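Local coordinates for Serine/threonine-protein kinase Tel1 (Chaetomium thermophilum, PDB 6SKY) that is a serine/threonine protein kinase that probably activates checkpoint signalling after genotoxic stress, phosphorylating proteins at [ST]-Q motifs, at residues K2277-K2282 and R2286-V2291; A2266-Y2271 and H2293-F2298; E2379-S2384 and D2392-R2397; A2210-W2215 and L2249-Y2254. All blocks are in the same frame, centred on the assembly; numbering follows the deposited sequence.

Contact 1. Residues K2277-K2282 and R2286-V2291; sequences KELKGK and REAGQV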
loop_
_atom_site.group_PDB
_atom_site.type_symbol
_atom_site.label_atom_id
_atom_site.label_comp_id
_atom_site.label_asym_id
_atom_site.label_seq_id
_atom_site.Cartn_x
_atom_site.Cartn_y
_atom_site.Cartn_z
ATOM N N LYS A 2277 16.683 -24.672 23.320
ATOM C CA LYS A 2277 16.664 -25.979 23.960
ATOM C C LYS A 2277 16.381 -27.092 22.959
ATOM O O LYS A 2277 16.868 -28.212 23.128
ATOM C CB LYS A 2277 15.635 -25.978 25.082
ATOM C CG LYS A 2277 15.625 -27.226 25.916
ATOM C CD LYS A 2277 14.748 -27.057 27.142
ATOM C CE LYS A 2277 14.779 -28.308 28.009
ATOM N NZ LYS A 2277 13.878 -28.198 29.187
ATOM N N GLU A 2278 15.600 -26.808 21.918
ATOM C CA GLU A 2278 15.348 -27.800 20.882
ATOM C C GLU A 2278 16.585 -28.072 20.053
ATOM O O GLU A 2278 16.694 -29.141 19.452
ATOM C CB GLU A 2278 14.223 -27.351 19.956
ATOM C CG GLU A 2278 12.866 -27.333 20.592
ATOM C CD GLU A 2278 12.470 -28.675 21.140
ATOM O OE1 GLU A 2278 12.621 -29.675 20.416
ATOM O OE2 GLU A 2278 12.015 -28.732 22.301
ATOM N N LEU A 2279 17.506 -27.113 19.972
ATOM C CA LEU A 2279 18.742 -27.378 19.241
ATOM C C LEU A 2279 19.473 -28.598 19.786
ATOM O O LEU A 2279 20.104 -29.331 19.021
ATOM C CB LEU A 2279 19.653 -26.160 19.276
ATOM C CG LEU A 2279 19.329 -25.102 18.237
ATOM C CD1 LEU A 2279 20.387 -24.046 18.240
ATOM C CD2 LEU A 2279 19.225 -25.741 16.887
ATOM N N LYS A 2280 19.396 -28.831 21.096
ATOM C CA LYS A 2280 19.978 -30.004 21.749
ATOM C C LYS A 2280 21.494 -30.051 21.574
ATOM O O LYS A 2280 22.054 -30.973 20.983
ATOM C CB LYS A 2280 19.325 -31.293 21.242
ATOM C CG LYS A 2280 17.990 -31.592 21.881
ATOM C CD LYS A 2280 17.234 -32.632 21.094
ATOM C CE LYS A 2280 15.869 -32.884 21.700
ATOM N NZ LYS A 2280 15.178 -34.020 21.027
ATOM N N GLY A 2281 22.155 -29.023 22.098
ATOM C CA GLY A 2281 23.600 -28.968 22.133
ATOM C C GLY A 2281 24.287 -28.747 20.809
ATOM O O GLY A 2281 25.471 -28.401 20.801
ATOM N N LYS A 2282 23.601 -28.930 19.691
ATOM C CA LYS A 2282 24.212 -28.707 18.389
ATOM C C LYS A 2282 24.438 -27.215 18.174
ATOM O O LYS A 2282 23.496 -26.422 18.249
ATOM C CB LYS A 2282 23.319 -29.296 17.303
ATOM C CG LYS A 2282 23.387 -28.601 15.974
ATOM C CD LYS A 2282 22.280 -29.108 15.076
ATOM C CE LYS A 2282 21.939 -28.109 13.989
ATOM N NZ LYS A 2282 20.881 -28.642 13.091
ATOM N N ARG A 2286 23.126 -24.347 9.697
ATOM C CA ARG A 2286 22.259 -23.217 9.396
ATOM C C ARG A 2286 21.057 -23.127 10.316
ATOM O O ARG A 2286 20.565 -22.024 10.570
ATOM C CB ARG A 2286 21.782 -23.281 7.950
ATOM C CG ARG A 2286 22.857 -22.921 6.957
ATOM C CD ARG A 2286 22.261 -22.380 5.678
ATOM N NE ARG A 2286 23.291 -22.074 4.693
ATOM C CZ ARG A 2286 23.041 -21.592 3.482
ATOM N NH1 ARG A 2286 24.039 -21.345 2.647
ATOM N NH2 ARG A 2286 21.791 -21.357 3.108
ATOM N N GLU A 2287 20.577 -24.256 10.827
ATOM C CA GLU A 2287 19.495 -24.228 11.800
ATOM C C GLU A 2287 19.921 -23.492 13.064
ATOM O O GLU A 2287 19.240 -22.566 13.527
ATOM C CB GLU A 2287 19.070 -25.659 12.114
ATOM C CG GLU A 2287 17.927 -25.800 13.083
ATOM C CD GLU A 2287 17.700 -27.244 13.479
ATOM O OE1 GLU A 2287 18.562 -28.088 13.162
ATOM O OE2 GLU A 2287 16.664 -27.538 14.106
ATOM N N ALA A 2288 21.063 -23.884 13.628
ATOM C CA ALA A 2288 21.570 -23.207 14.812
ATOM C C ALA A 2288 21.929 -21.766 14.505
ATOM O O ALA A 2288 21.744 -20.883 15.344
ATOM C CB ALA A 2288 22.778 -23.951 15.363
ATOM N N GLY A 2289 22.459 -21.506 13.314
ATOM C CA GLY A 2289 22.748 -20.134 12.944
ATOM C C GLY A 2289 21.512 -19.263 12.969
ATOM O O GLY A 2289 21.537 -18.151 13.498
ATOM N N GLN A 2290 20.409 -19.766 12.419
ATOM C CA GLN A 2290 19.168 -19.001 12.422
ATOM C C GLN A 2290 18.655 -18.782 13.837
ATOM O O GLN A 2290 18.243 -17.673 14.189
ATOM C CB GLN A 2290 18.124 -19.712 11.568
ATOM C CG GLN A 2290 16.777 -19.026 11.506
ATOM C CD GLN A 2290 16.819 -17.700 10.780
ATOM O OE1 GLN A 2290 17.218 -16.680 11.344
ATOM N NE2 GLN A 2290 16.393 -17.701 9.525
ATOM N N VAL A 2291 18.701 -19.817 14.675
ATOM C CA VAL A 2291 18.222 -19.669 16.048
ATOM C C VAL A 2291 19.054 -18.644 16.813
ATOM O O VAL A 2291 18.516 -17.780 17.520
ATOM C CB VAL A 2291 18.218 -21.035 16.754
ATOM C CG1 VAL A 2291 17.806 -20.886 18.176
ATOM C CG2 VAL A 2291 17.288 -21.967 16.055
#
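Leu2279 carries the apolar half of this contact, its branched end lying against helix 2286-2303 near the tip of an alpha-helical hairpin. CD1 reaches over the backbone at Ala2288, 3.7 Å from Ala2288 CB, and also meets Val2291 CB at 4.0 Å. The other methyl, CD2, lies 4.0 Å from Glu2287 CG, the leucine and glutamate side chains running past each other in opposite directions. Replacing Leu2279 by an alanine would probably open a gap over Ala2288 and Val2291 and leave the aliphatic part of Glu2287 without its apolar neighbour.

The polar half is a salt bridge between a lysine and a glutamate. Lys2282 NZ and Glu2287 OE1 are modelled 2.4 Å apart, too short to be taken literally at this resolution. Both side chains are extended and cross at about a right angle; with CG of Glu2287 opposite its backbone N (chi1 -178°), the carboxylate is carried across to the lysine. Its second oxygen, OE2, has a hydrogen bond with Ser2246 OG, which is likely to limit the rotation of the carboxylate.

The chain begins its reversal here: Lys2280 leaves the helix with positive phi, and a type I' turn runs from Leu2279 to Lys2282. Helix 2245-2259 flanks the hairpin, where Ser2246 touches Leu2279 and Val2291 and Arg2245 forms a salt bridge with Glu2278.

Contact 2. Residues A2266-Y2271 and H2293-F2298; sequences AIQKKY and HQFAVF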
loop_
_atom_site.group_PDB
_atom_site.type_symbol
_atom_site.label_atom_id
_atom_site.label_comp_id
_atom_site.label_asym_id
_atom_site.label_seq_id
_atom_site.Cartn_x
_atom_site.Cartn_y
_atom_site.Cartn_z
ATOM N N ALA A 2266 7.285 -12.672 27.329
ATOM C CA ALA A 2266 6.699 -13.960 26.999
ATOM C C ALA A 2266 7.230 -14.516 25.693
ATOM O O ALA A 2266 7.231 -15.734 25.507
ATOM C CB ALA A 2266 5.180 -13.843 26.916
ATOM N N ILE A 2267 7.674 -13.655 24.779
ATOM C CA ILE A 2267 8.288 -14.132 23.548
ATOM C C ILE A 2267 9.552 -14.911 23.858
ATOM O O ILE A 2267 9.797 -15.972 23.283
ATOM C CB ILE A 2267 8.574 -12.960 22.598
ATOM C CG1 ILE A 2267 7.282 -12.275 22.197
ATOM C CG2 ILE A 2267 9.264 -13.446 21.365
ATOM C CD1 ILE A 2267 7.494 -11.066 21.370
ATOM N N GLN A 2268 10.369 -14.409 24.775
ATOM C CA GLN A 2268 11.596 -15.107 25.123
ATOM C C GLN A 2268 11.316 -16.378 25.904
ATOM O O GLN A 2268 12.075 -17.344 25.809
ATOM C CB GLN A 2268 12.503 -14.192 25.928
ATOM C CG GLN A 2268 13.791 -14.835 26.344
ATOM C CD GLN A 2268 14.535 -14.015 27.348
ATOM O OE1 GLN A 2268 14.273 -12.831 27.507
ATOM N NE2 GLN A 2268 15.472 -14.639 28.042
ATOM N N LYS A 2269 10.238 -16.402 26.670
ATOM C CA LYS A 2269 9.939 -17.549 27.511
ATOM C C LYS A 2269 9.263 -18.673 26.741
ATOM O O LYS A 2269 9.470 -19.845 27.063
ATOM C CB LYS A 2269 9.062 -17.096 28.672
ATOM C CG LYS A 2269 8.631 -18.171 29.628
ATOM C CD LYS A 2269 7.565 -17.621 30.555
ATOM C CE LYS A 2269 7.201 -18.607 31.651
ATOM N NZ LYS A 2269 6.241 -18.009 32.619
ATOM N N LYS A 2270 8.476 -18.346 25.721
ATOM C CA LYS A 2270 7.694 -19.338 24.999
ATOM C C LYS A 2270 8.301 -19.768 23.676
ATOM O O LYS A 2270 7.996 -20.869 23.213
ATOM C CB LYS A 2270 6.291 -18.806 24.723
ATOM C CG LYS A 2270 5.485 -18.541 25.953
ATOM C CD LYS A 2270 4.233 -17.775 25.619
ATOM C CE LYS A 2270 3.351 -18.564 24.695
ATOM N NZ LYS A 2270 2.091 -17.838 24.408
ATOM N N TYR A 2271 9.125 -18.952 23.053
ATOM C CA TYR A 2271 9.530 -19.272 21.694
ATOM C C TYR A 2271 11.030 -19.306 21.487
ATOM O O TYR A 2271 11.506 -20.110 20.693
ATOM C CB TYR A 2271 8.909 -18.280 20.719
ATOM C CG TYR A 2271 7.414 -18.273 20.772
ATOM C CD1 TYR A 2271 6.696 -19.422 20.514
ATOM C CD2 TYR A 2271 6.719 -17.126 21.087
ATOM C CE1 TYR A 2271 5.340 -19.428 20.571
ATOM C CE2 TYR A 2271 5.364 -17.125 21.142
ATOM C CZ TYR A 2271 4.680 -18.278 20.883
ATOM O OH TYR A 2271 3.316 -18.283 20.935
ATOM N N HIS A 2293 21.037 -16.184 15.647
ATOM C CA HIS A 2293 20.848 -14.828 15.157
ATOM C C HIS A 2293 19.513 -14.260 15.609
ATOM O O HIS A 2293 19.430 -13.088 15.987
ATOM C CB HIS A 2293 20.947 -14.800 13.642
ATOM C CG HIS A 2293 20.786 -13.438 13.059
ATOM N ND1 HIS A 2293 21.775 -12.484 13.119
ATOM C CD2 HIS A 2293 19.748 -12.865 12.412
ATOM C CE1 HIS A 2293 21.355 -11.382 12.527
ATOM N NE2 HIS A 2293 20.126 -11.585 12.094
ATOM N N GLN A 2294 18.458 -15.072 15.571
ATOM C CA GLN A 2294 17.163 -14.664 16.096
ATOM C C GLN A 2294 17.280 -14.159 17.524
ATOM O O GLN A 2294 16.818 -13.061 17.855
ATOM C CB GLN A 2294 16.213 -15.854 16.037
ATOM C CG GLN A 2294 14.764 -15.518 16.151
ATOM C CD GLN A 2294 14.285 -14.781 14.954
ATOM O OE1 GLN A 2294 14.440 -15.241 13.827
ATOM N NE2 GLN A 2294 13.714 -13.612 15.177
ATOM N N PHE A 2295 17.897 -14.958 18.386
ATOM C CA PHE A 2295 17.963 -14.596 19.793
ATOM C C PHE A 2295 18.840 -13.371 20.020
ATOM O O PHE A 2295 18.514 -12.515 20.848
ATOM C CB PHE A 2295 18.467 -15.781 20.601
ATOM C CG PHE A 2295 18.080 -15.732 22.030
ATOM C CD1 PHE A 2295 17.128 -14.850 22.467
ATOM C CD2 PHE A 2295 18.676 -16.554 22.942
ATOM C CE1 PHE A 2295 16.776 -14.800 23.784
ATOM C CE2 PHE A 2295 18.326 -16.504 24.256
ATOM C CZ PHE A 2295 17.379 -15.629 24.677
ATOM N N ALA A 2296 19.954 -13.263 19.298
ATOM C CA ALA A 2296 20.831 -12.108 19.462
ATOM C C ALA A 2296 20.150 -10.822 19.026
ATOM O O ALA A 2296 20.254 -9.800 19.705
ATOM C CB ALA A 2296 22.116 -12.314 18.679
ATOM N N VAL A 2297 19.450 -10.849 17.895
ATOM C CA VAL A 2297 18.752 -9.658 17.433
ATOM C C VAL A 2297 17.628 -9.283 18.389
ATOM O O VAL A 2297 17.395 -8.098 18.650
ATOM C CB VAL A 2297 18.243 -9.876 16.002
ATOM C CG1 VAL A 2297 17.323 -8.768 15.598
ATOM C CG2 VAL A 2297 19.411 -9.934 15.065
ATOM N N PHE A 2298 16.934 -10.274 18.952
ATOM C CA PHE A 2298 15.922 -9.985 19.965
ATOM C C PHE A 2298 16.521 -9.274 21.171
ATOM O O PHE A 2298 16.024 -8.226 21.594
ATOM C CB PHE A 2298 15.231 -11.274 20.392
ATOM C CG PHE A 2298 14.278 -11.103 21.531
ATOM C CD1 PHE A 2298 12.993 -10.662 21.313
ATOM C CD2 PHE A 2298 14.663 -11.400 22.821
ATOM C CE1 PHE A 2298 12.128 -10.508 22.352
ATOM C CE2 PHE A 2298 13.798 -11.242 23.859
ATOM C CZ PHE A 2298 12.532 -10.800 23.624
#
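Gln2268 lies against two phenylalanines of helix 2286-2303 and makes most of this contact with its aliphatic stem. The close part is here: Gln2268 CB sits 3.8 Å from Phe2298 CE2, and Gln2268 CG is 3.9 Å from Phe2295 CE1. Swung opposite the backbone N (chi1 179°) and extended beyond CG, the glutamine stem meets both rings obliquely, crossing Phe2298 at about a right angle. Its amide is turned 58° from the Phe2295 ring. Gln2268 NE2 lies at the edge of that ring, in its plane and 4.0 Å from Phe2295 CZ. Its hydrogen bond goes instead to Glu2273 OE2, five residues onward in the same helix, which probably steadies the amide. Ile2267 adds an apolar touch to Phe2298, Ile2267 CG2 lying 4.2 Å from Phe2298 CE1.

Beyond these four residues the contact is loose. The axes of the two segments approach to 11.9 Å, a wide spacing that the long side chains bridge, and no hydrogen bond joins the two segments. Lys2269 and Lys2270, on the solvent side of helix 2264-2279, take no part in it.

The segments run antiparallel at 163°, as the two arms of one helical hairpin. Ile2267 also packs on Val2256 and Ser2257 of helix 2245-2259, whereas Gln2268 touches Phe2373 and Phe2295 touches Asn2380, both on the long helix 2348-2387.

Contact 3. Residues E2379-S2384 and D2392-R2397; sequences ENYLLS and DNDALR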
loop_
_atom_site.group_PDB
_atom_site.type_symbol
_atom_site.label_atom_id
_atom_site.label_comp_id
_atom_site.label_asym_id
_atom_site.label_seq_id
_atom_site.Cartn_x
_atom_site.Cartn_y
_atom_site.Cartn_z
ATOM N N GLU A 2379 26.921 -13.138 23.538
ATOM C CA GLU A 2379 27.164 -14.565 23.391
ATOM C C GLU A 2379 26.514 -15.118 22.135
ATOM O O GLU A 2379 27.130 -15.903 21.410
ATOM C CB GLU A 2379 26.657 -15.299 24.620
ATOM C CG GLU A 2379 26.535 -16.777 24.436
ATOM C CD GLU A 2379 25.976 -17.449 25.661
ATOM O OE1 GLU A 2379 25.822 -16.769 26.693
ATOM O OE2 GLU A 2379 25.688 -18.658 25.596
ATOM N N ASN A 2380 25.278 -14.715 21.846
ATOM C CA ASN A 2380 24.606 -15.269 20.682
ATOM C C ASN A 2380 25.106 -14.671 19.379
ATOM O O ASN A 2380 25.082 -15.356 18.361
ATOM C CB ASN A 2380 23.103 -15.087 20.805
ATOM C CG ASN A 2380 22.502 -15.966 21.858
ATOM O OD1 ASN A 2380 22.612 -17.180 21.806
ATOM N ND2 ASN A 2380 21.867 -15.357 22.830
ATOM N N TYR A 2381 25.584 -13.426 19.371
ATOM C CA TYR A 2381 26.260 -12.928 18.174
ATOM C C TYR A 2381 27.496 -13.758 17.870
ATOM O O TYR A 2381 27.729 -14.156 16.723
ATOM C CB TYR A 2381 26.643 -11.463 18.341
ATOM C CG TYR A 2381 25.589 -10.507 17.877
ATOM C CD1 TYR A 2381 24.903 -10.730 16.711
ATOM C CD2 TYR A 2381 25.266 -9.391 18.617
ATOM C CE1 TYR A 2381 23.939 -9.870 16.293
ATOM C CE2 TYR A 2381 24.303 -8.530 18.204
ATOM C CZ TYR A 2381 23.643 -8.772 17.040
ATOM O OH TYR A 2381 22.671 -7.910 16.617
ATOM N N LEU A 2382 28.297 -14.044 18.895
ATOM C CA LEU A 2382 29.505 -14.824 18.661
ATOM C C LEU A 2382 29.183 -16.251 18.243
ATOM O O LEU A 2382 29.878 -16.822 17.402
ATOM C CB LEU A 2382 30.382 -14.815 19.902
ATOM C CG LEU A 2382 31.112 -13.503 20.107
ATOM C CD1 LEU A 2382 31.939 -13.594 21.339
ATOM C CD2 LEU A 2382 31.966 -13.207 18.912
ATOM N N LEU A 2383 28.142 -16.852 18.818
ATOM C CA LEU A 2383 27.770 -18.200 18.408
ATOM C C LEU A 2383 27.214 -18.220 16.994
ATOM O O LEU A 2383 27.442 -19.174 16.250
ATOM C CB LEU A 2383 26.758 -18.792 19.375
ATOM C CG LEU A 2383 27.264 -19.181 20.754
ATOM C CD1 LEU A 2383 26.124 -19.687 21.583
ATOM C CD2 LEU A 2383 28.324 -20.228 20.642
ATOM N N SER A 2384 26.478 -17.185 16.604
ATOM C CA SER A 2384 25.923 -17.139 15.263
ATOM C C SER A 2384 26.994 -16.927 14.211
ATOM O O SER A 2384 26.853 -17.417 13.088
ATOM C CB SER A 2384 24.890 -16.034 15.168
ATOM O OG SER A 2384 24.897 -15.469 13.879
ATOM N N ASP A 2392 26.668 -12.464 8.281
ATOM C CA ASP A 2392 28.049 -12.068 8.476
ATOM C C ASP A 2392 28.228 -10.591 8.756
ATOM O O ASP A 2392 29.340 -10.179 9.095
ATOM C CB ASP A 2392 28.899 -12.449 7.259
ATOM C CG ASP A 2392 29.405 -13.864 7.333
ATOM O OD1 ASP A 2392 29.134 -14.532 8.350
ATOM O OD2 ASP A 2392 30.076 -14.310 6.382
ATOM N N ASN A 2393 27.186 -9.782 8.624
ATOM C CA ASN A 2393 27.243 -8.430 9.149
ATOM C C ASN A 2393 26.979 -8.389 10.642
ATOM O O ASN A 2393 26.919 -7.301 11.215
ATOM C CB ASN A 2393 26.249 -7.538 8.417
ATOM C CG ASN A 2393 26.359 -7.673 6.925
ATOM O OD1 ASN A 2393 27.334 -7.232 6.322
ATOM N ND2 ASN A 2393 25.361 -8.293 6.314
ATOM N N ASP A 2394 26.794 -9.547 11.270
ATOM C CA ASP A 2394 26.811 -9.648 12.715
ATOM C C ASP A 2394 28.191 -9.400 13.287
ATOM O O ASP A 2394 28.310 -9.181 14.491
ATOM C CB ASP A 2394 26.318 -11.023 13.149
ATOM C CG ASP A 2394 24.840 -11.204 12.923
ATOM O OD1 ASP A 2394 24.217 -12.005 13.648
ATOM O OD2 ASP A 2394 24.291 -10.530 12.030
ATOM N N ALA A 2395 29.231 -9.432 12.460
ATOM C CA ALA A 2395 30.562 -9.097 12.939
ATOM C C ALA A 2395 30.687 -7.606 13.185
ATOM O O ALA A 2395 31.258 -7.182 14.189
ATOM C CB ALA A 2395 31.608 -9.566 11.938
ATOM N N LEU A 2396 30.117 -6.798 12.301
ATOM C CA LEU A 2396 30.133 -5.354 12.480
ATOM C C LEU A 2396 29.302 -4.939 13.685
ATOM O O LEU A 2396 29.708 -4.068 14.465
ATOM C CB LEU A 2396 29.614 -4.696 11.208
ATOM C CG LEU A 2396 30.131 -3.324 10.834
ATOM C CD1 LEU A 2396 31.621 -3.322 10.927
ATOM C CD2 LEU A 2396 29.706 -3.028 9.437
ATOM N N ARG A 2397 28.147 -5.570 13.869
ATOM C CA ARG A 2397 27.295 -5.249 15.005
ATOM C C ARG A 2397 27.904 -5.740 16.308
ATOM O O ARG A 2397 27.882 -5.024 17.315
ATOM C CB ARG A 2397 25.905 -5.837 14.794
ATOM C CG ARG A 2397 24.948 -5.556 15.921
ATOM C CD ARG A 2397 24.948 -4.100 16.311
ATOM N NE ARG A 2397 24.343 -3.903 17.620
ATOM C CZ ARG A 2397 24.470 -2.798 18.345
ATOM N NH1 ARG A 2397 23.886 -2.709 19.527
ATOM N NH2 ARG A 2397 25.186 -1.786 17.891
#
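Tyr2381 turns the edge of its ring to Asp2394. The carboxylate oxygen Asp2394 OD1 lies in the ring plane, 3.4 Å from both Tyr2381 CD1 and CE1, and the ring and carboxylate planes stand 86° apart. Such an approach sets a negative oxygen against the slightly positive ring hydrogens and is probably mildly favourable. Ser2384 OG is also near the same Asp2394 OD1, at 3.5 Å, though no hydrogen bond links them. At the far end of the ring, Tyr2381 OH lies 3.3 Å from Arg2397 CG and near the plane of the guanidinium, at its edge. The guanidinium is turned 82° from the ring. With CG opposite the backbone N (chi1 -180°) the arginine stem is brought to the phenol; a bend at chi2 then turns the chain beyond CG.

The polar ends are positioned by a second shell on helix 2286-2303. Asp2394 OD1 has a hydrogen bond with His2293 ND1, the principal polar partner of this buried carboxylate, and its charge would tend to favour a protonated imidazole. Asp2300 OD2 serves two residues of the contact: it forms a salt bridge with Arg2397 NE and a weak hydrogen bond with Tyr2381 OH.

The contact thus ties two consecutive helices of the FAT alpha solenoid, the C-terminal part of 2348-2387 and the start of 2394-2404, with helix 2286-2303 against both. Ala2296 of that helix packs on Asn2380 and Tyr2381. Further round, Trp2418 of helix 2409-2418 covers Leu2382 and Leu2383, while Leu2396 reaches Ile2838 and Ser2841 of helix 2832-2843.

Contact 4. Residues A2210-W2215 and L2249-Y2254; sequences AANALW and LSKIGY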
loop_
_atom_site.group_PDB
_atom_site.type_symbol
_atom_site.label_atom_id
_atom_site.label_comp_id
_atom_site.label_asym_id
_atom_site.label_seq_id
_atom_site.Cartn_x
_atom_site.Cartn_y
_atom_site.Cartn_z
ATOM N N ALA A 2210 1.258 -22.600 3.569
ATOM C CA ALA A 2210 0.044 -21.793 3.626
ATOM C C ALA A 2210 0.210 -20.601 4.559
ATOM O O ALA A 2210 -0.242 -19.489 4.252
ATOM C CB ALA A 2210 -1.129 -22.655 4.065
ATOM N N ALA A 2211 0.855 -20.813 5.704
ATOM C CA ALA A 2211 1.111 -19.710 6.618
ATOM C C ALA A 2211 2.028 -18.672 5.992
ATOM O O ALA A 2211 1.860 -17.472 6.219
ATOM C CB ALA A 2211 1.708 -20.233 7.916
ATOM N N ASN A 2212 3.008 -19.109 5.205
ATOM C CA ASN A 2212 3.881 -18.161 4.520
ATOM C C ASN A 2212 3.112 -17.322 3.516
ATOM O O ASN A 2212 3.342 -16.115 3.397
ATOM C CB ASN A 2212 5.012 -18.899 3.823
ATOM C CG ASN A 2212 6.121 -19.253 4.751
ATOM O OD1 ASN A 2212 6.398 -18.531 5.693
ATOM N ND2 ASN A 2212 6.777 -20.367 4.490
ATOM N N ALA A 2213 2.195 -17.941 2.779
ATOM C CA ALA A 2213 1.367 -17.182 1.850
ATOM C C ALA A 2213 0.533 -16.139 2.582
ATOM O O ALA A 2213 0.471 -14.972 2.173
ATOM C CB ALA A 2213 0.478 -18.129 1.058
ATOM N N LEU A 2214 -0.111 -16.540 3.682
ATOM C CA LEU A 2214 -0.878 -15.588 4.484
ATOM C C LEU A 2214 -0.012 -14.430 4.951
ATOM O O LEU A 2214 -0.388 -13.267 4.809
ATOM C CB LEU A 2214 -1.508 -16.287 5.681
ATOM C CG LEU A 2214 -2.741 -17.127 5.396
ATOM C CD1 LEU A 2214 -3.248 -17.759 6.658
ATOM C CD2 LEU A 2214 -3.792 -16.273 4.770
ATOM N N TRP A 2215 1.154 -14.728 5.517
ATOM C CA TRP A 2215 2.020 -13.669 6.017
ATOM C C TRP A 2215 2.443 -12.727 4.910
ATOM O O TRP A 2215 2.586 -11.524 5.137
ATOM C CB TRP A 2215 3.253 -14.259 6.686
ATOM C CG TRP A 2215 4.211 -13.231 7.178
ATOM C CD1 TRP A 2215 5.294 -12.753 6.525
ATOM C CD2 TRP A 2215 4.173 -12.557 8.437
ATOM N NE1 TRP A 2215 5.938 -11.824 7.290
ATOM C CE2 TRP A 2215 5.265 -11.684 8.472
ATOM C CE3 TRP A 2215 3.321 -12.608 9.538
ATOM C CZ2 TRP A 2215 5.527 -10.873 9.557
ATOM C CZ3 TRP A 2215 3.584 -11.803 10.609
ATOM C CH2 TRP A 2215 4.675 -10.948 10.614
ATOM N N LEU A 2249 9.660 -22.860 15.903
ATOM C CA LEU A 2249 9.527 -22.021 17.087
ATOM C C LEU A 2249 10.120 -20.644 16.863
ATOM O O LEU A 2249 9.545 -19.640 17.290
ATOM C CB LEU A 2249 10.185 -22.688 18.283
ATOM C CG LEU A 2249 9.357 -23.760 18.968
ATOM C CD1 LEU A 2249 10.104 -24.279 20.147
ATOM C CD2 LEU A 2249 8.041 -23.197 19.396
ATOM N N SER A 2250 11.265 -20.562 16.191
ATOM C CA SER A 2250 11.861 -19.256 15.958
ATOM C C SER A 2250 11.084 -18.464 14.917
ATOM O O SER A 2250 11.043 -17.234 14.986
ATOM C CB SER A 2250 13.318 -19.411 15.554
ATOM O OG SER A 2250 13.428 -20.002 14.284
ATOM N N LYS A 2251 10.431 -19.136 13.973
ATOM C CA LYS A 2251 9.547 -18.438 13.050
ATOM C C LYS A 2251 8.346 -17.843 13.772
ATOM O O LYS A 2251 7.974 -16.689 13.524
ATOM C CB LYS A 2251 9.096 -19.401 11.965
ATOM C CG LYS A 2251 8.505 -18.766 10.757
ATOM C CD LYS A 2251 8.084 -19.844 9.810
ATOM C CE LYS A 2251 7.652 -19.278 8.494
ATOM N NZ LYS A 2251 8.792 -18.662 7.783
ATOM N N ILE A 2252 7.728 -18.612 14.670
ATOM C CA ILE A 2252 6.634 -18.071 15.469
ATOM C C ILE A 2252 7.114 -16.898 16.303
ATOM O O ILE A 2252 6.425 -15.884 16.418
ATOM C CB ILE A 2252 6.009 -19.154 16.366
ATOM C CG1 ILE A 2252 5.518 -20.338 15.557
ATOM C CG2 ILE A 2252 4.850 -18.584 17.111
ATOM C CD1 ILE A 2252 5.029 -21.441 16.407
ATOM N N GLY A 2253 8.291 -17.018 16.911
ATOM C CA GLY A 2253 8.799 -15.934 17.733
ATOM C C GLY A 2253 9.043 -14.664 16.948
ATOM O O GLY A 2253 8.707 -13.570 17.401
ATOM N N TYR A 2254 9.618 -14.790 15.758
ATOM C CA TYR A 2254 9.845 -13.623 14.918
ATOM C C TYR A 2254 8.533 -12.964 14.523
ATOM O O TYR A 2254 8.391 -11.739 14.600
ATOM C CB TYR A 2254 10.636 -14.025 13.679
ATOM C CG TYR A 2254 10.607 -12.985 12.605
ATOM C CD1 TYR A 2254 9.771 -13.114 11.518
ATOM C CD2 TYR A 2254 11.400 -11.863 12.688
ATOM C CE1 TYR A 2254 9.726 -12.166 10.554
ATOM C CE2 TYR A 2254 11.362 -10.907 11.722
ATOM C CZ TYR A 2254 10.523 -11.064 10.655
ATOM O OH TYR A 2254 10.475 -10.110 9.674
#
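The flat amide of Asn2212 meets the end of Lys2251 through its oxygen, bridging helices 2203-2217 and 2245-2259 of the FAT alpha solenoid. Two larger flat groups beside it approach obliquely and offset, without stacking: Trp2215 CZ2 comes to 4.5 Å from Tyr2254 CE1, the ring planes some 56° apart. The indole also packs on Met2220 and Ser2223 of helix 2220-2232 and on Gln2255 and Val2258 of helix 2245-2259.

The backbones are well separated, Asn2212 CA and Lys2251 CA lying 10.2 Å apart, so the polar side chains have to span the gap at the surface. A leucine in place of Asn2212 would remove the amide oxygen and is likely to leave the Lys2251 ammonium group without this partner and freer to move. On another side of helix 2203-2217, Leu2214 packs on Leu1939 of the second subunit, which places this layer of the solenoid close to the dimer interface.

The lysine chain is extended until its last torsion (chi4 67°), where the turn sets CE and NZ about equally far from the amide: the weak hydrogen bond from Lys2251 NZ to Asn2212 OD1 measures 3.2 Å.

In the fold
All four contacts lie in the FAT region, on the same side of the chain's centre and away from the nucleotide and magnesium sites. Along the chain contact 4 comes first, then contact 2, which encloses contact 1, and finally contact 3. Contacts 1 and 2 share helices 2264-2279 and 2286-2303, one near the hairpin turn and the other further along its arms, with centres 13 Å apart. Contact 4 adjoins this hairpin through helix 2245-2259, where Tyr2271 packs on Ile2252 and Gly2253. Contact 3 adjoins helix 2286-2303. Contacts 3 and 4, about 24 Å apart between centres, do not touch; the hairpin lies between them, consistent with successive helical layers of one alpha solenoid.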